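Local coordinates for protein transmembrane oligosaccharyl transferase (Archaeoglobus fulgidus, PDB 3WAJ) that is a membrane enzyme of the STT3/AglB oligosaccharyl transferase family, with a GT-C type, zinc-bearing N-terminal membrane region followed by a large C-terminal region, at residues 55-58 and 59-63; 71-74 and 75-78; 507-510 and 511-515; 521-525 and 526-530. All coordinates share one frame; numbering follows the deposited sequence.

How the contacts relate
All four contacts are local, and they follow one another along the chain without nesting or crossing. Contact 1 ends helix 47-60. Contact 2 closes a tight turn in the loop between the short strands 68-69 and 78-79. Both belong to the N-terminal STT3 family region. Contact 3 ends helix 501-513, and contact 4 joins helix 517-524, the next helix, to the loop after it; both lie in the AglB core region. Contact 4 is the meeting point. It touches contact 1 through hydrogen bonds, contact 2 through aromatic packing, and contact 3 through a long, weak ion pair. In this way contact 4 ties the core region to the N-terminal region.

Contact 1. Residues 55-58 and 59-63; sequences IENT and IHNFP
Ile59 N donates to Ile55 O at 2.7 Å, and His60 N donates to Glu56 O at 3.2 Å. These are regular bonds of the last turn of helix 47-60. The last of the kind runs from Asn61 N to Asn57 O at 3.1 Å, although Asn61 is the first residue to leave helical backbone angles. A cis peptide bond then precedes Pro63.

The Asn61 side chain folds back on the last turn. Its CG lies beside its own backbone N (chi1 -58°), which carries the amide to Asn57. Asn61 ND2 sits 2.8 Å from Asn57 O and 3.0 Å from Asn57 OD1, but both bonds are bent and weak. The two amide planes are turned 47° apart. Apolar contact is lighter: Ile55 CG2 meets Ile59 CD1 at 4.0 Å. The Phe62 ring turns an edge to Thr58 O, with Pro63 CB over one face.

The helix begins at Asp47, a zinc ligand, so this contact marks its far end. Ile55, Thr58 and Ile59 pack on Ser91 of helix 84-96. On the core-region side, Asn61 ND2 bonds Leu525 O, and the buried Asn57 ND2 bonds Tyr524 O and Gln526 O, where helix 517-524 gives way to the following loop.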
loop_
_atom_site.group_PDB
_atom_site.type_symbol
_atom_site.label_atom_id
_atom_site.label_comp_id
_atom_site.label_asym_id
_atom_site.label_seq_id
_atom_site.Cartn_x
_atom_site.Cartn_y
_atom_site.Cartn_z
ATOM N N ILE A 55 -7.771 -10.650 10.727
ATOM C CA ILE A 55 -7.794 -10.929 12.161
ATOM C C ILE A 55 -9.238 -11.182 12.662
ATOM O O ILE A 55 -9.494 -12.103 13.420
ATOM C CB ILE A 55 -7.078 -9.810 12.953
ATOM C CG1 ILE A 55 -5.567 -9.911 12.737
ATOM C CG2 ILE A 55 -7.403 -9.885 14.450
ATOM C CD1 ILE A 55 -4.776 -8.677 13.174
ATOM N N GLU A 56 -10.170 -10.358 12.206
ATOM C CA GLU A 56 -11.590 -10.524 12.481
ATOM C C GLU A 56 -12.081 -11.911 12.046
ATOM O O GLU A 56 -12.780 -12.603 12.783
ATOM C CB GLU A 56 -12.355 -9.446 11.711
ATOM C CG GLU A 56 -13.747 -9.104 12.228
ATOM C CD GLU A 56 -14.191 -7.708 11.792
ATOM O OE1 GLU A 56 -13.428 -7.039 11.067
ATOM O OE2 GLU A 56 -15.290 -7.266 12.172
ATOM N N ASN A 57 -11.715 -12.307 10.836
ATOM C CA ASN A 57 -12.101 -13.610 10.318
ATOM C C ASN A 57 -11.417 -14.747 11.093
ATOM O O ASN A 57 -12.016 -15.787 11.365
ATOM C CB ASN A 57 -11.768 -13.698 8.823
ATOM C CG ASN A 57 -12.135 -15.026 8.234
ATOM O OD1 ASN A 57 -11.510 -16.039 8.547
ATOM N ND2 ASN A 57 -13.150 -15.040 7.371
ATOM N N THR A 58 -10.155 -14.542 11.443
ATOM C CA THR A 58 -9.402 -15.539 12.184
ATOM C C THR A 58 -9.941 -15.682 13.605
ATOM O O THR A 58 -10.039 -16.792 14.128
ATOM C CB THR A 58 -7.931 -15.167 12.245
ATOM O OG1 THR A 58 -7.437 -14.986 10.909
ATOM C CG2 THR A 58 -7.137 -16.261 12.957
ATOM N N ILE A 59 -10.291 -14.558 14.229
ATOM C CA ILE A 59 -10.854 -14.616 15.565
ATOM C C ILE A 59 -12.100 -15.499 15.531
ATOM O O ILE A 59 -12.229 -16.431 16.322
ATOM C CB ILE A 59 -11.185 -13.225 16.138
ATOM C CG1 ILE A 59 -9.904 -12.489 16.584
ATOM C CG2 ILE A 59 -12.118 -13.363 17.324
ATOM C CD1 ILE A 59 -10.152 -11.035 17.104
ATOM N N HIS A 60 -12.986 -15.227 14.577
ATOM C CA HIS A 60 -14.212 -15.996 14.418
ATOM C C HIS A 60 -13.975 -17.500 14.231
ATOM O O HIS A 60 -14.711 -18.315 14.785
ATOM C CB HIS A 60 -15.022 -15.460 13.246
ATOM C CG HIS A 60 -16.366 -16.106 13.103
ATOM N ND1 HIS A 60 -17.474 -15.679 13.801
ATOM C CD2 HIS A 60 -16.773 -17.152 12.345
ATOM C CE1 HIS A 60 -18.512 -16.428 13.470
ATOM N NE2 HIS A 60 -18.113 -17.332 12.593
ATOM N N ASN A 61 -12.965 -17.860 13.442
ATOM C CA ASN A 61 -12.686 -19.258 13.125
ATOM C C ASN A 61 -11.508 -19.838 13.938
ATOM O O ASN A 61 -10.851 -20.803 13.520
ATOM C CB ASN A 61 -12.408 -19.414 11.625
ATOM C CG ASN A 61 -13.559 -18.935 10.764
ATOM O OD1 ASN A 61 -14.635 -19.546 10.751
ATOM N ND2 ASN A 61 -13.331 -17.852 10.014
ATOM N N PHE A 62 -11.252 -19.249 15.102
ATOM C CA PHE A 62 -10.050 -19.550 15.872
ATOM C C PHE A 62 -9.933 -21.036 16.277
ATOM O O PHE A 62 -10.904 -21.654 16.736
ATOM C CB PHE A 62 -9.958 -18.625 17.102
ATOM C CG PHE A 62 -8.551 -18.433 17.602
ATOM C CD1 PHE A 62 -8.074 -19.164 18.686
ATOM C CD2 PHE A 62 -7.692 -17.538 16.971
ATOM C CE1 PHE A 62 -6.774 -18.992 19.140
ATOM C CE2 PHE A 62 -6.383 -17.361 17.422
ATOM C CZ PHE A 62 -5.926 -18.090 18.505
ATOM N N PRO A 63 -8.726 -21.611 16.134
ATOM C CA PRO A 63 -7.505 -20.930 15.697
ATOM C C PRO A 63 -7.192 -21.125 14.218
ATOM O O PRO A 63 -6.010 -21.166 13.858
ATOM C CB PRO A 63 -6.433 -21.656 16.500
ATOM C CG PRO A 63 -6.919 -23.095 16.449
ATOM C CD PRO A 63 -8.441 -23.003 16.540
#

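Contact 2. Residues 71-74 and 75-78; sequences FTYY and PYGS
Tyr73 O accepts two backbone hydrogen bonds across the turn. Tyr76 N approaches in the carbonyl plane, on a lone pair, at 2.7 Å from Tyr73 O. Gly77 N comes from above that plane, at 3.0 Å from Tyr73 O. A CA-H...O contact adds to them, with Gly77 CA 3.2 Å from Thr72 O.

The four residues from Tyr73 to Tyr76 form a type VI beta turn, with a cis peptide bond between Tyr74 and Pro75. Gly77 follows with a positive phi (92°), in a backbone shape where a CB would run into the carbonyl O of Tyr76. The turn lies in the loop between strands 68-69 and 78-79, and Ser78 pairs by backbone bonds with Asp69.

Two CH-pi contacts involve the tyrosines. Pro75 CB stands almost exactly over the middle of the Tyr74 ring, 3.6 Å from its centroid. This is an aromatic-proline contact of the kind that stabilises cis peptide bonds. Tyr76 CB lies over one face of the Tyr73 ring, nearer the rim. Tyr73 CG is anti to the backbone N (chi1 -178°), which swings its ring across to Tyr76. The two rings meet obliquely, with planes 35° apart, and Tyr73 CE1 is 3.6 Å from Tyr76 CD2.

Thr72 CG2 meets Ser78 CB at 3.5 Å, an apolar contact across the turn. Outside the turn, Phe71 sets its ring edge-to-face with Tyr524, and Tyr74 OH is hydrogen-bonded to Thr544 OG1 and Asn604 ND2.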
loop_
_atom_site.group_PDB
_atom_site.type_symbol
_atom_site.label_atom_id
_atom_site.label_comp_id
_atom_site.label_asym_id
_atom_site.label_seq_id
_atom_site.Cartn_x
_atom_site.Cartn_y
_atom_site.Cartn_z
ATOM N N PHE A 71 -13.437 -12.601 -1.207
ATOM C CA PHE A 71 -14.126 -11.342 -0.934
ATOM C C PHE A 71 -13.389 -10.177 -1.602
ATOM O O PHE A 71 -13.936 -9.078 -1.747
ATOM C CB PHE A 71 -14.192 -11.104 0.562
ATOM C CG PHE A 71 -15.522 -10.584 1.055
ATOM C CD1 PHE A 71 -15.878 -9.254 0.866
ATOM C CD2 PHE A 71 -16.383 -11.414 1.776
ATOM C CE1 PHE A 71 -17.067 -8.772 1.340
ATOM C CE2 PHE A 71 -17.582 -10.929 2.261
ATOM C CZ PHE A 71 -17.928 -9.600 2.036
ATOM N N THR A 72 -12.147 -10.419 -2.010
ATOM C CA THR A 72 -11.378 -9.415 -2.735
ATOM C C THR A 72 -11.010 -9.875 -4.150
ATOM O O THR A 72 -11.227 -11.035 -4.507
ATOM C CB THR A 72 -10.136 -9.007 -1.953
ATOM O OG1 THR A 72 -9.620 -7.790 -2.497
ATOM C CG2 THR A 72 -9.081 -10.106 -1.983
ATOM N N TYR A 73 -10.474 -8.962 -4.959
ATOM C CA TYR A 73 -10.174 -9.278 -6.361
ATOM C C TYR A 73 -11.384 -9.957 -7.040
ATOM O O TYR A 73 -11.271 -11.001 -7.699
ATOM C CB TYR A 73 -8.877 -10.121 -6.457
ATOM C CG TYR A 73 -8.423 -10.466 -7.868
ATOM C CD1 TYR A 73 -8.766 -9.664 -8.959
ATOM C CD2 TYR A 73 -7.667 -11.606 -8.106
ATOM C CE1 TYR A 73 -8.366 -9.992 -10.241
ATOM C CE2 TYR A 73 -7.269 -11.957 -9.394
ATOM C CZ TYR A 73 -7.618 -11.146 -10.456
ATOM O OH TYR A 73 -7.220 -11.487 -11.727
ATOM N N TYR A 74 -12.548 -9.342 -6.890
ATOM C CA TYR A 74 -13.779 -9.895 -7.437
ATOM C C TYR A 74 -13.774 -9.905 -8.971
ATOM O O TYR A 74 -13.358 -8.937 -9.607
ATOM C CB TYR A 74 -14.963 -9.087 -6.912
ATOM C CG TYR A 74 -16.313 -9.653 -7.278
ATOM C CD1 TYR A 74 -16.901 -10.665 -6.523
ATOM C CD2 TYR A 74 -17.019 -9.150 -8.358
ATOM C CE1 TYR A 74 -18.161 -11.169 -6.854
ATOM C CE2 TYR A 74 -18.265 -9.649 -8.701
ATOM C CZ TYR A 74 -18.834 -10.660 -7.947
ATOM O OH TYR A 74 -20.095 -11.142 -8.289
ATOM N N PRO A 75 -14.271 -10.992 -9.573
ATOM C CA PRO A 75 -14.838 -12.162 -8.900
ATOM C C PRO A 75 -13.905 -13.359 -8.912
ATOM O O PRO A 75 -14.386 -14.479 -9.134
ATOM C CB PRO A 75 -16.024 -12.500 -9.798
ATOM C CG PRO A 75 -15.414 -12.255 -11.209
ATOM C CD PRO A 75 -14.464 -11.054 -11.036
ATOM N N TYR A 76 -12.612 -13.149 -8.698
ATOM C CA TYR A 76 -11.670 -14.275 -8.719
ATOM C C TYR A 76 -11.216 -14.691 -7.326
ATOM O O TYR A 76 -11.060 -15.876 -7.037
ATOM C CB TYR A 76 -10.442 -13.939 -9.584
ATOM C CG TYR A 76 -10.798 -13.551 -10.998
ATOM C CD1 TYR A 76 -10.985 -14.522 -11.983
ATOM C CD2 TYR A 76 -10.948 -12.214 -11.359
ATOM C CE1 TYR A 76 -11.315 -14.165 -13.291
ATOM C CE2 TYR A 76 -11.287 -11.852 -12.674
ATOM C CZ TYR A 76 -11.459 -12.840 -13.619
ATOM O OH TYR A 76 -11.781 -12.504 -14.901
ATOM N N GLY A 77 -10.993 -13.720 -6.453
ATOM C CA GLY A 77 -10.475 -14.031 -5.133
ATOM C C GLY A 77 -8.958 -13.948 -5.138
ATOM O O GLY A 77 -8.326 -14.062 -6.193
ATOM N N SER A 78 -8.369 -13.755 -3.963
ATOM C CA SER A 78 -6.928 -13.584 -3.834
ATOM C C SER A 78 -6.367 -14.521 -2.767
ATOM O O SER A 78 -6.896 -14.597 -1.638
ATOM C CB SER A 78 -6.592 -12.134 -3.422
ATOM O OG SER A 78 -6.327 -11.297 -4.528
#

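Contact 3. Residues 507-510 and 511-515; sequences LTWM and RENTP
Asn513 lays its amide over one face of the Trp509 indole, with the two planes only 18° apart. Asn513 ND2 sits toward the rim of the ring, 3.2 Å from Trp509 CD1. Asn513 CB covers the six-membered ring in a CH-pi contact, 3.8 Å from its centroid. The same ND2 donates an N-H to Trp509 O at 2.8 Å, and the bond is fairly straight (160°). The acceptor lies close to the amide plane of Asn513, so stacking and bonding suit the same rotation of the group. Asn513 CG lies beside its own backbone N (chi1 -64°), which folds the amide back along the helix. Glu512 N reaches Trp509 O from the opposite face of the carbonyl, at 3.0 Å.

This is the C-terminal end of helix 501-513, where the i to i+4 bonds of Glu512 N and Asn513 N weaken, and the Asn513 and Thr514 side chains add bonds to the last carbonyls. Met510 O is gripped by three donors: Asn513 N, Thr514 N and Thr514 OG1. The hydroxyl bond is the shortest of these, with Thr514 OG1 2.7 Å from Met510 O. Thr514 CG2 rests near Met510 CG at 4.0 Å.

The next shell packs these groups against the mixed sheet. The Trp509 ring stacks with Tyr697 of strand 693-698 and touches Ile773 of strand 771-776. Met510 packs on Val609, and Thr514 on Tyr607, both of strand 605-611. Arg511 runs out extended toward Asp521 OD1, with which NH2 makes a long, weak ion pair.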
loop_
_atom_site.group_PDB
_atom_site.type_symbol
_atom_site.label_atom_id
_atom_site.label_comp_id
_atom_site.label_asym_id
_atom_site.label_seq_id
_atom_site.Cartn_x
_atom_site.Cartn_y
_atom_site.Cartn_z
ATOM N N LEU A 507 -18.266 4.455 2.634
ATOM C CA LEU A 507 -18.234 2.997 2.729
ATOM C C LEU A 507 -19.160 2.433 3.813
ATOM O O LEU A 507 -19.819 1.424 3.578
ATOM C CB LEU A 507 -16.795 2.505 2.903
ATOM C CG LEU A 507 -15.988 2.985 1.710
ATOM C CD1 LEU A 507 -14.517 2.679 1.879
ATOM C CD2 LEU A 507 -16.559 2.352 0.442
ATOM N N THR A 508 -19.224 3.075 4.986
ATOM C CA THR A 508 -20.195 2.634 5.997
ATOM C C THR A 508 -21.593 2.792 5.443
ATOM O O THR A 508 -22.456 1.949 5.672
ATOM C CB THR A 508 -20.109 3.366 7.355
ATOM O OG1 THR A 508 -20.224 4.774 7.147
ATOM C CG2 THR A 508 -18.808 3.039 8.075
ATOM N N TRP A 509 -21.818 3.876 4.705
ATOM C CA TRP A 509 -23.102 4.069 4.039
ATOM C C TRP A 509 -23.396 2.899 3.100
ATOM O O TRP A 509 -24.487 2.331 3.123
ATOM C CB TRP A 509 -23.126 5.382 3.249
ATOM C CG TRP A 509 -24.450 5.615 2.572
ATOM C CD1 TRP A 509 -25.546 6.251 3.102
ATOM C CD2 TRP A 509 -24.835 5.193 1.245
ATOM N NE1 TRP A 509 -26.577 6.250 2.190
ATOM C CE2 TRP A 509 -26.173 5.609 1.045
ATOM C CE3 TRP A 509 -24.180 4.496 0.217
ATOM C CZ2 TRP A 509 -26.871 5.364 -0.152
ATOM C CZ3 TRP A 509 -24.867 4.255 -0.977
ATOM C CH2 TRP A 509 -26.201 4.690 -1.151
ATOM N N MET A 510 -22.412 2.554 2.274
ATOM C CA MET A 510 -22.546 1.465 1.319
ATOM C C MET A 510 -22.929 0.163 2.006
ATOM O O MET A 510 -23.826 -0.551 1.542
ATOM C CB MET A 510 -21.255 1.281 0.493
ATOM C CG MET A 510 -21.307 0.059 -0.418
ATOM S SD MET A 510 -19.930 -0.063 -1.564
ATOM C CE MET A 510 -20.361 1.128 -2.828
ATOM N N ARG A 511 -22.272 -0.123 3.129
ATOM C CA ARG A 511 -22.525 -1.360 3.877
ATOM C C ARG A 511 -23.990 -1.477 4.279
ATOM O O ARG A 511 -24.552 -2.574 4.322
ATOM C CB ARG A 511 -21.628 -1.429 5.121
ATOM C CG ARG A 511 -21.954 -2.587 6.088
ATOM C CD ARG A 511 -20.905 -2.698 7.199
ATOM N NE ARG A 511 -21.130 -3.811 8.125
ATOM C CZ ARG A 511 -20.308 -4.153 9.118
ATOM N NH1 ARG A 511 -19.196 -3.473 9.321
ATOM N NH2 ARG A 511 -20.600 -5.189 9.889
ATOM N N GLU A 512 -24.600 -0.328 4.537
ATOM C CA GLU A 512 -25.942 -0.274 5.098
ATOM C C GLU A 512 -27.029 -0.156 4.031
ATOM O O GLU A 512 -28.156 -0.574 4.244
ATOM C CB GLU A 512 -26.039 0.884 6.107
ATOM C CG GLU A 512 -27.402 1.034 6.799
ATOM C CD GLU A 512 -27.736 -0.115 7.752
ATOM O OE1 GLU A 512 -26.809 -0.856 8.162
ATOM O OE2 GLU A 512 -28.930 -0.273 8.094
ATOM N N ASN A 513 -26.681 0.372 2.867
ATOM C CA ASN A 513 -27.709 0.793 1.911
ATOM C C ASN A 513 -27.691 0.085 0.558
ATOM O O ASN A 513 -28.478 0.410 -0.316
ATOM C CB ASN A 513 -27.666 2.327 1.725
ATOM C CG ASN A 513 -28.010 3.075 3.013
ATOM O OD1 ASN A 513 -29.184 3.283 3.322
ATOM N ND2 ASN A 513 -26.989 3.453 3.780
ATOM N N THR A 514 -26.782 -0.870 0.385
ATOM C CA THR A 514 -26.771 -1.711 -0.807
ATOM C C THR A 514 -27.264 -3.095 -0.390
ATOM O O THR A 514 -27.191 -3.432 0.785
ATOM C CB THR A 514 -25.382 -1.712 -1.477
ATOM O OG1 THR A 514 -24.417 -2.223 -0.556
ATOM C CG2 THR A 514 -25.008 -0.282 -1.881
ATOM N N PRO A 515 -27.800 -3.883 -1.339
ATOM C CA PRO A 515 -28.540 -5.096 -0.948
ATOM C C PRO A 515 -27.690 -6.260 -0.464
ATOM O O PRO A 515 -26.490 -6.308 -0.747
ATOM C CB PRO A 515 -29.277 -5.500 -2.237
ATOM C CG PRO A 515 -28.564 -4.806 -3.345
ATOM C CD PRO A 515 -27.960 -3.563 -2.771
#

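Contact 4. Residues 521-525 and 526-530; sequences DEYYL and QLYPT
Tyr523 and Tyr528 meet edge-to-face between helix 517-524 and the loop that follows it. An inverse gamma turn centred on Leu527 bends the chain and sends Tyr528 back to the helix.

The tight side is aromatic. The Tyr528 ring points an edge at the face of the Tyr523 ring, with planes 72° apart. Tyr528 CE1 does the touching, 3.6 Å from Tyr523 CE2 and toward the rim. Tyr523 O takes two donors from opposite faces of its plane. Tyr528 OH is very close, at 2.5 Å from Tyr523 O, and Gln526 N lies at 3.0 Å from Tyr523 O. Gln526 O stands over the centre of the Tyr528 ring. The first torsion of Tyr528 (chi1 -34°) departs from a staggered value, which may reflect the placing of its ring against Tyr523.

The loose side belongs to Glu522, Gln526 and Leu527, all exposed. A turn about the CB-CG bond of Gln526 (chi2 -60°) brings its amide back toward Glu522, and Gln526 CG lies 3.5 Å from Glu522 O. The amide plane runs nearly parallel to the Tyr523 ring, yet it is Gln526 CG that comes nearest, 4.2 Å from Tyr523 CD2.

Arg53 of helix 47-60 meets the buried side. It makes a cation-pi contact with Tyr524, its NH1 bonds Tyr524 O, and its NH2 bonds Tyr528 OH, the same hydroxyl that donates to Tyr523 O.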
loop_
_atom_site.group_PDB
_atom_site.type_symbol
_atom_site.label_atom_id
_atom_site.label_comp_id
_atom_site.label_asym_id
_atom_site.label_seq_id
_atom_site.Cartn_x
_atom_site.Cartn_y
_atom_site.Cartn_z
ATOM N N ASP A 521 -22.128 -9.972 5.498
ATOM C CA ASP A 521 -21.615 -10.069 6.873
ATOM C C ASP A 521 -21.304 -11.492 7.326
ATOM O O ASP A 521 -20.261 -11.718 7.938
ATOM C CB ASP A 521 -22.524 -9.335 7.871
ATOM C CG ASP A 521 -22.441 -7.803 7.737
ATOM O OD1 ASP A 521 -23.166 -7.107 8.471
ATOM O OD2 ASP A 521 -21.653 -7.296 6.916
ATOM N N GLU A 522 -22.175 -12.453 7.018
ATOM C CA GLU A 522 -21.870 -13.866 7.336
ATOM C C GLU A 522 -20.645 -14.343 6.579
ATOM O O GLU A 522 -19.751 -14.972 7.146
ATOM C CB GLU A 522 -22.997 -14.811 6.912
ATOM C CG GLU A 522 -24.371 -14.505 7.410
ATOM C CD GLU A 522 -25.418 -15.199 6.570
ATOM O OE1 GLU A 522 -25.133 -15.448 5.378
ATOM O OE2 GLU A 522 -26.507 -15.506 7.094
ATOM N N TYR A 523 -20.638 -14.074 5.273
ATOM C CA TYR A 523 -19.635 -14.642 4.374
ATOM C C TYR A 523 -18.254 -14.101 4.731
ATOM O O TYR A 523 -17.267 -14.833 4.727
ATOM C CB TYR A 523 -19.996 -14.354 2.900
ATOM C CG TYR A 523 -19.203 -15.183 1.918
ATOM C CD1 TYR A 523 -18.553 -14.587 0.858
ATOM C CD2 TYR A 523 -19.089 -16.564 2.070
ATOM C CE1 TYR A 523 -17.825 -15.340 -0.054
ATOM C CE2 TYR A 523 -18.351 -17.326 1.181
ATOM C CZ TYR A 523 -17.727 -16.709 0.115
ATOM O OH TYR A 523 -16.986 -17.448 -0.784
ATOM N N TYR A 524 -18.212 -12.817 5.074
ATOM C CA TYR A 524 -17.010 -12.144 5.558
ATOM C C TYR A 524 -16.289 -12.953 6.637
ATOM O O TYR A 524 -15.058 -12.922 6.718
ATOM C CB TYR A 524 -17.427 -10.782 6.125
ATOM C CG TYR A 524 -16.312 -9.798 6.378
ATOM C CD1 TYR A 524 -15.816 -9.603 7.661
ATOM C CD2 TYR A 524 -15.765 -9.053 5.335
ATOM C CE1 TYR A 524 -14.810 -8.702 7.909
ATOM C CE2 TYR A 524 -14.741 -8.144 5.569
ATOM C CZ TYR A 524 -14.272 -7.971 6.864
ATOM O OH TYR A 524 -13.265 -7.071 7.135
ATOM N N LEU A 525 -17.052 -13.686 7.453
ATOM C CA LEU A 525 -16.464 -14.391 8.593
ATOM C C LEU A 525 -16.208 -15.879 8.356
ATOM O O LEU A 525 -15.727 -16.577 9.243
ATOM C CB LEU A 525 -17.303 -14.169 9.842
ATOM C CG LEU A 525 -17.471 -12.682 10.160
ATOM C CD1 LEU A 525 -18.495 -12.482 11.252
ATOM C CD2 LEU A 525 -16.125 -12.075 10.582
ATOM N N GLN A 526 -16.502 -16.361 7.151
ATOM C CA GLN A 526 -16.352 -17.784 6.851
ATOM C C GLN A 526 -14.926 -18.200 6.534
ATOM O O GLN A 526 -14.140 -17.448 5.923
ATOM C CB GLN A 526 -17.233 -18.196 5.668
ATOM C CG GLN A 526 -18.701 -18.113 5.943
ATOM C CD GLN A 526 -19.104 -18.997 7.093
ATOM O OE1 GLN A 526 -19.586 -18.514 8.115
ATOM N NE2 GLN A 526 -18.911 -20.301 6.934
ATOM N N LEU A 527 -14.625 -19.437 6.904
ATOM C CA LEU A 527 -13.323 -20.010 6.672
ATOM C C LEU A 527 -13.273 -20.576 5.266
ATOM O O LEU A 527 -13.472 -21.768 5.067
ATOM C CB LEU A 527 -13.059 -21.110 7.702
ATOM C CG LEU A 527 -11.652 -21.692 7.653
ATOM C CD1 LEU A 527 -10.635 -20.603 8.005
ATOM C CD2 LEU A 527 -11.548 -22.876 8.594
ATOM N N TYR A 528 -13.012 -19.721 4.287
ATOM C CA TYR A 528 -12.955 -20.166 2.899
ATOM C C TYR A 528 -11.877 -21.223 2.737
ATOM O O TYR A 528 -10.835 -21.162 3.386
ATOM C CB TYR A 528 -12.676 -18.988 1.955
ATOM C CG TYR A 528 -13.297 -17.708 2.433
ATOM C CD1 TYR A 528 -14.654 -17.477 2.281
ATOM C CD2 TYR A 528 -12.526 -16.729 3.050
ATOM C CE1 TYR A 528 -15.229 -16.306 2.733
ATOM C CE2 TYR A 528 -13.085 -15.556 3.498
ATOM C CZ TYR A 528 -14.441 -15.348 3.341
ATOM O OH TYR A 528 -15.013 -14.184 3.789
ATOM N N PRO A 529 -12.136 -22.212 1.873
ATOM C CA PRO A 529 -11.156 -23.255 1.544
ATOM C C PRO A 529 -10.160 -22.734 0.515
ATOM O O PRO A 529 -10.520 -21.916 -0.329
ATOM C CB PRO A 529 -12.027 -24.358 0.925
ATOM C CG PRO A 529 -13.140 -23.623 0.295
ATOM C CD PRO A 529 -13.424 -22.430 1.190
ATOM N N THR A 530 -8.920 -23.196 0.581
ATOM C CA THR A 530 -7.905 -22.773 -0.384
ATOM C C THR A 530 -8.026 -23.559 -1.685
ATOM O O THR A 530 -7.931 -24.785 -1.681
ATOM C CB THR A 530 -6.489 -22.932 0.180
ATOM O OG1 THR A 530 -6.400 -22.236 1.433
ATOM C CG2 THR A 530 -5.461 -22.373 -0.806
#